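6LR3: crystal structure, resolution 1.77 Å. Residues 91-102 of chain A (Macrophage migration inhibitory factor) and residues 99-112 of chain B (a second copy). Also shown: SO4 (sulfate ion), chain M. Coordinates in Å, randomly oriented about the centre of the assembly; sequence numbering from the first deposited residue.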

# COMPACT_ATOMS: atom_id res chain seq x y z
N ARG A 91 -20.66 -7.19 -4.26
CA ARG A 91 -21.57 -7.31 -3.09
C ARG A 91 -20.97 -6.60 -1.88
O ARG A 91 -19.72 -6.61 -1.70
CB ARG A 91 -21.81 -8.78 -2.80
CG ARG A 91 -22.65 -9.45 -3.87
CD ARG A 91 -22.79 -10.94 -3.57
NE ARG A 91 -21.62 -11.69 -4.06
CZ ARG A 91 -20.75 -12.40 -3.33
NH1 ARG A 91 -19.73 -12.98 -3.94
NH2 ARG A 91 -20.89 -12.52 -2.01
N ARG A 92 -21.84 -6.06 -1.04
CA ARG A 92 -21.39 -5.37 0.20
C ARG A 92 -20.53 -6.31 1.03
O ARG A 92 -19.56 -5.84 1.64
CB ARG A 92 -22.58 -4.85 0.99
CG ARG A 92 -22.19 -3.76 1.97
CD ARG A 92 -23.34 -3.24 2.79
NE ARG A 92 -24.36 -2.65 1.94
CZ ARG A 92 -24.39 -1.37 1.54
NH1 ARG A 92 -23.44 -0.51 1.89
NH2 ARG A 92 -25.39 -0.96 0.76
N GLU A 93 -20.82 -7.62 1.05
CA GLU A 93 -20.06 -8.57 1.92
C GLU A 93 -18.74 -8.96 1.24
O GLU A 93 -18.06 -9.85 1.76
CB GLU A 93 -20.93 -9.77 2.28
CG GLU A 93 -21.28 -10.63 1.09
CD GLU A 93 -22.60 -10.32 0.38
OE1 GLU A 93 -23.13 -9.13 0.45
OE2 GLU A 93 -23.09 -11.27 -0.26
N ARG A 94 -18.37 -8.32 0.13
CA ARG A 94 -17.05 -8.53 -0.52
C ARG A 94 -16.26 -7.22 -0.50
O ARG A 94 -15.34 -7.08 -1.32
CB ARG A 94 -17.27 -9.07 -1.92
CG ARG A 94 -17.87 -10.46 -1.94
CD ARG A 94 -16.92 -11.55 -1.52
NE ARG A 94 -15.92 -11.78 -2.58
CZ ARG A 94 -14.97 -12.71 -2.50
NH1 ARG A 94 -14.88 -13.48 -1.44
NH2 ARG A 94 -14.09 -12.84 -3.47
N ILE A 95 -16.59 -6.31 0.40
CA ILE A 95 -15.93 -4.98 0.48
C ILE A 95 -15.36 -4.77 1.87
O ILE A 95 -16.13 -4.85 2.85
CB ILE A 95 -16.88 -3.83 0.11
CG1 ILE A 95 -17.47 -4.01 -1.27
CG2 ILE A 95 -16.17 -2.47 0.26
CD1 ILE A 95 -18.65 -3.08 -1.52
N VAL A 96 -14.08 -4.42 1.92
CA VAL A 96 -13.41 -4.02 3.17
C VAL A 96 -12.70 -2.71 2.91
O VAL A 96 -12.08 -2.57 1.84
CB VAL A 96 -12.44 -5.10 3.68
CG1 VAL A 96 -11.53 -4.59 4.78
CG2 VAL A 96 -13.22 -6.34 4.12
N ILE A 97 -12.83 -1.76 3.83
CA ILE A 97 -12.20 -0.42 3.67
C ILE A 97 -11.42 -0.12 4.93
O ILE A 97 -11.97 -0.24 6.04
CB ILE A 97 -13.24 0.68 3.37
CG1 ILE A 97 -14.13 0.32 2.17
CG2 ILE A 97 -12.53 2.02 3.19
CD1 ILE A 97 -15.40 1.18 2.09
N ARG A 98 -10.16 0.26 4.77
CA ARG A 98 -9.31 0.68 5.89
C ARG A 98 -9.12 2.18 5.83
O ARG A 98 -8.75 2.71 4.76
CB ARG A 98 -7.98 -0.07 5.88
CG ARG A 98 -7.03 0.37 6.97
CD ARG A 98 -5.77 -0.45 6.92
NE ARG A 98 -4.82 0.25 7.76
CZ ARG A 98 -3.54 0.39 7.53
NH1 ARG A 98 -2.95 -0.20 6.50
NH2 ARG A 98 -2.85 1.17 8.34
N PHE A 99 -9.35 2.84 6.95
CA PHE A 99 -9.17 4.30 7.12
C PHE A 99 -7.81 4.49 7.82
O PHE A 99 -7.57 3.90 8.88
CB PHE A 99 -10.36 4.86 7.89
CG PHE A 99 -11.65 4.69 7.12
CD1 PHE A 99 -12.05 5.65 6.21
CD2 PHE A 99 -12.40 3.53 7.23
CE1 PHE A 99 -13.20 5.48 5.45
CE2 PHE A 99 -13.56 3.38 6.48
CZ PHE A 99 -13.97 4.36 5.64
N ILE A 100 -6.94 5.26 7.19
CA ILE A 100 -5.51 5.40 7.61
C ILE A 100 -5.22 6.86 7.92
O ILE A 100 -5.06 7.69 7.02
CB ILE A 100 -4.56 4.86 6.53
CG1 ILE A 100 -4.95 3.43 6.10
CG2 ILE A 100 -3.13 4.93 7.07
CD1 ILE A 100 -4.07 2.84 5.03
N PRO A 101 -5.13 7.22 9.21
CA PRO A 101 -4.76 8.57 9.62
C PRO A 101 -3.30 8.84 9.29
O PRO A 101 -2.48 7.98 9.51
CB PRO A 101 -5.01 8.66 11.12
CG PRO A 101 -5.41 7.28 11.55
CD PRO A 101 -5.43 6.36 10.35
N VAL A 102 -3.04 9.98 8.67
CA VAL A 102 -1.68 10.41 8.27
C VAL A 102 -1.31 11.64 9.07
O VAL A 102 -2.05 12.62 9.05
CB VAL A 102 -1.62 10.69 6.77
CG1 VAL A 102 -0.23 11.16 6.36
CG2 VAL A 102 -2.06 9.46 6.01
N PHE B 99 4.28 -6.04 9.33
CA PHE B 99 3.04 -6.37 10.04
C PHE B 99 2.38 -5.04 10.42
O PHE B 99 3.00 -4.20 11.04
CB PHE B 99 3.36 -7.29 11.21
CG PHE B 99 3.94 -8.60 10.76
CD1 PHE B 99 3.10 -9.66 10.46
CD2 PHE B 99 5.30 -8.75 10.55
CE1 PHE B 99 3.62 -10.86 10.00
CE2 PHE B 99 5.81 -9.96 10.08
CZ PHE B 99 4.97 -11.00 9.81
N ILE B 100 1.14 -4.86 9.98
CA ILE B 100 0.40 -3.57 10.07
C ILE B 100 -0.87 -3.78 10.89
O ILE B 100 -1.86 -4.33 10.42
CB ILE B 100 0.09 -3.01 8.68
CG1 ILE B 100 1.35 -2.95 7.80
CG2 ILE B 100 -0.59 -1.66 8.83
CD1 ILE B 100 1.12 -2.41 6.41
N PRO B 101 -0.87 -3.30 12.15
CA PRO B 101 -2.05 -3.39 13.00
C PRO B 101 -3.11 -2.42 12.50
O PRO B 101 -2.77 -1.30 12.11
CB PRO B 101 -1.58 -2.97 14.40
CG PRO B 101 -0.13 -2.49 14.25
CD PRO B 101 0.29 -2.69 12.82
N VAL B 102 -4.34 -2.89 12.39
CA VAL B 102 -5.48 -2.07 11.90
C VAL B 102 -6.47 -1.90 13.03
O VAL B 102 -6.91 -2.89 13.60
CB VAL B 102 -6.14 -2.74 10.69
CG1 VAL B 102 -7.32 -1.89 10.21
CG2 VAL B 102 -5.12 -2.99 9.60
N PRO B 103 -6.84 -0.67 13.40
CA PRO B 103 -7.87 -0.47 14.42
C PRO B 103 -9.24 -0.95 13.93
O PRO B 103 -9.63 -0.65 12.84
CB PRO B 103 -7.89 1.04 14.67
CG PRO B 103 -6.60 1.54 14.04
CD PRO B 103 -6.33 0.60 12.87
N ALA B 104 -9.98 -1.62 14.83
CA ALA B 104 -11.32 -2.17 14.55
C ALA B 104 -12.24 -1.06 14.02
O ALA B 104 -13.02 -1.34 13.12
CB ALA B 104 -11.89 -2.78 15.82
N LEU B 105 -12.20 0.15 14.58
CA LEU B 105 -13.14 1.22 14.22
C LEU B 105 -12.59 2.02 13.03
O LEU B 105 -13.25 2.99 12.65
CB LEU B 105 -13.42 2.12 15.43
CG LEU B 105 -14.13 1.40 16.57
CD1 LEU B 105 -14.37 2.40 17.70
CD2 LEU B 105 -15.43 0.81 16.15
N PHE B 106 -11.48 1.58 12.45
CA PHE B 106 -10.90 2.21 11.24
C PHE B 106 -10.93 1.21 10.08
O PHE B 106 -10.18 1.35 9.10
CB PHE B 106 -9.49 2.73 11.54
CG PHE B 106 -9.52 4.05 12.27
CD1 PHE B 106 -10.04 4.15 13.55
CD2 PHE B 106 -9.09 5.20 11.64
CE1 PHE B 106 -10.11 5.38 14.18
CE2 PHE B 106 -9.15 6.43 12.28
CZ PHE B 106 -9.65 6.52 13.55
N CYS B 107 -11.82 0.24 10.15
CA CYS B 107 -11.91 -0.77 9.09
C CYS B 107 -13.36 -1.25 9.00
O CYS B 107 -13.95 -1.63 10.03
CB CYS B 107 -10.97 -1.91 9.38
SG CYS B 107 -10.92 -3.08 8.01
N SER B 108 -13.93 -1.14 7.82
CA SER B 108 -15.31 -1.60 7.56
C SER B 108 -15.27 -2.95 6.86
O SER B 108 -14.33 -3.27 6.12
CB SER B 108 -16.08 -0.61 6.74
OG SER B 108 -15.47 -0.43 5.48
N PHE B 109 -16.32 -3.72 7.10
CA PHE B 109 -16.65 -4.93 6.32
C PHE B 109 -18.17 -5.01 6.27
O PHE B 109 -18.81 -4.95 7.33
CB PHE B 109 -16.08 -6.16 7.00
CG PHE B 109 -16.61 -7.45 6.42
CD1 PHE B 109 -16.52 -7.73 5.08
CD2 PHE B 109 -17.27 -8.35 7.25
CE1 PHE B 109 -17.04 -8.90 4.56
CE2 PHE B 109 -17.77 -9.53 6.73
CZ PHE B 109 -17.68 -9.80 5.40
N ASN B 110 -18.71 -5.13 5.07
CA ASN B 110 -20.13 -5.46 4.90
C ASN B 110 -21.02 -4.46 5.65
O ASN B 110 -21.94 -4.90 6.37
CB ASN B 110 -20.40 -6.91 5.36
CG ASN B 110 -21.78 -7.32 4.87
OD1 ASN B 110 -22.28 -6.79 3.86
ND2 ASN B 110 -22.46 -8.25 5.55
N GLY B 111 -20.76 -3.17 5.53
CA GLY B 111 -21.69 -2.12 5.97
C GLY B 111 -21.52 -1.73 7.40
O GLY B 111 -22.38 -0.96 7.90
N ALA B 112 -20.51 -2.25 8.09
CA ALA B 112 -20.28 -1.97 9.51
C ALA B 112 -18.79 -1.89 9.76
O ALA B 112 -17.99 -2.46 9.00
CB ALA B 112 -20.92 -3.03 10.37
S SO4 M . 0.06 1.78 5.76
O1 SO4 M . 1.40 1.69 5.23
O2 SO4 M . -0.73 2.64 4.90
O3 SO4 M . 0.09 2.28 7.06
O4 SO4 M . -0.52 0.47 5.72
O HOH W 1 -24.45 -7.55 2.73
O HOH W 2 -16.56 -2.20 3.82

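A short β strand at the edge of one subunit can extend the sheet of its neighbour, and the backbone then does most of the bonding while side chains sort onto the two faces. The contact between two copies of macrophage migration inhibitory factor illustrates this principle: the strand of chain A that begins at A:Ile95 and strand 107-109 of chain B run antiparallel, their directions 170° apart, and the two stretches together bury 793 Å².

The approach to the strand is made by a 3-10 segment. A:Arg92 turns its CB toward chain B, where its O lies 3.3 Å from B:Asn110 CA in a CA-H...O contact and its CD packs 3.8 Å from B:Gly111 CA. Here chain B reverses in a type I' turn, B:Phe109 to B:Ala112, and the positive phi of B:Gly111 is one that glycine adopts readily. A:Glu93 is held within its own chain by a salt bridge from A:Arg91 NH2 to A:Glu93 OE2 (3.1 Å), while water 1 donates hydrogen bonds to both A:Glu93 OE1 (3.1 Å) and B:Asn110 OD1 (2.6 Å), joining two acceptors that could not bond each other directly. A:Glu93 O also meets the edge of the B:Phe109 ring, 3.1 Å from CE1, where the ring hydrogens carry slight positive charge.

The ladder opens weakly, with B:Asn110 N donating to A:Ile95 O at 3.4 Å. The same carbonyl accepts from water 2, which in turn accepts from B:Ser108 OG. A:Val96 pairs with B:Phe109 at a non-hydrogen-bonded position; its CG2 lies 3.7 Å from B:Phe109 CD1 and its CG1 3.6 Å from B:Cys107 SG, an apolar cluster on one face. A:Ile97 supplies the reciprocal pair typical of antiparallel sheets: its N donates to B:Ser108 O (3.1 Å), and its O accepts from B:Ser108 N (2.8 Å). Their side chains share the other face.

A:Arg98, paired with B:Cys107, returns to the face of A:Val96. Its extended side chain reaches beyond the strand, with NE 3.7 Å from B:Val102 CG2 and NH1 3.6 Å from B:Ile100 CG2, and NH1 donates to sulfate O4 at 2.6 Å, a charged contact with an ion probably from the crystallisation liquor.

A:Phe99 closes the ladder with a short, nearly linear hydrogen bond from its N to B:Phe106 O (2.7 Å). B:Phe106 then adds apolar packing, its CD2 4.0 Å from A:Phe99 CB and its CE2 3.9 Å from A:Pro101 CG.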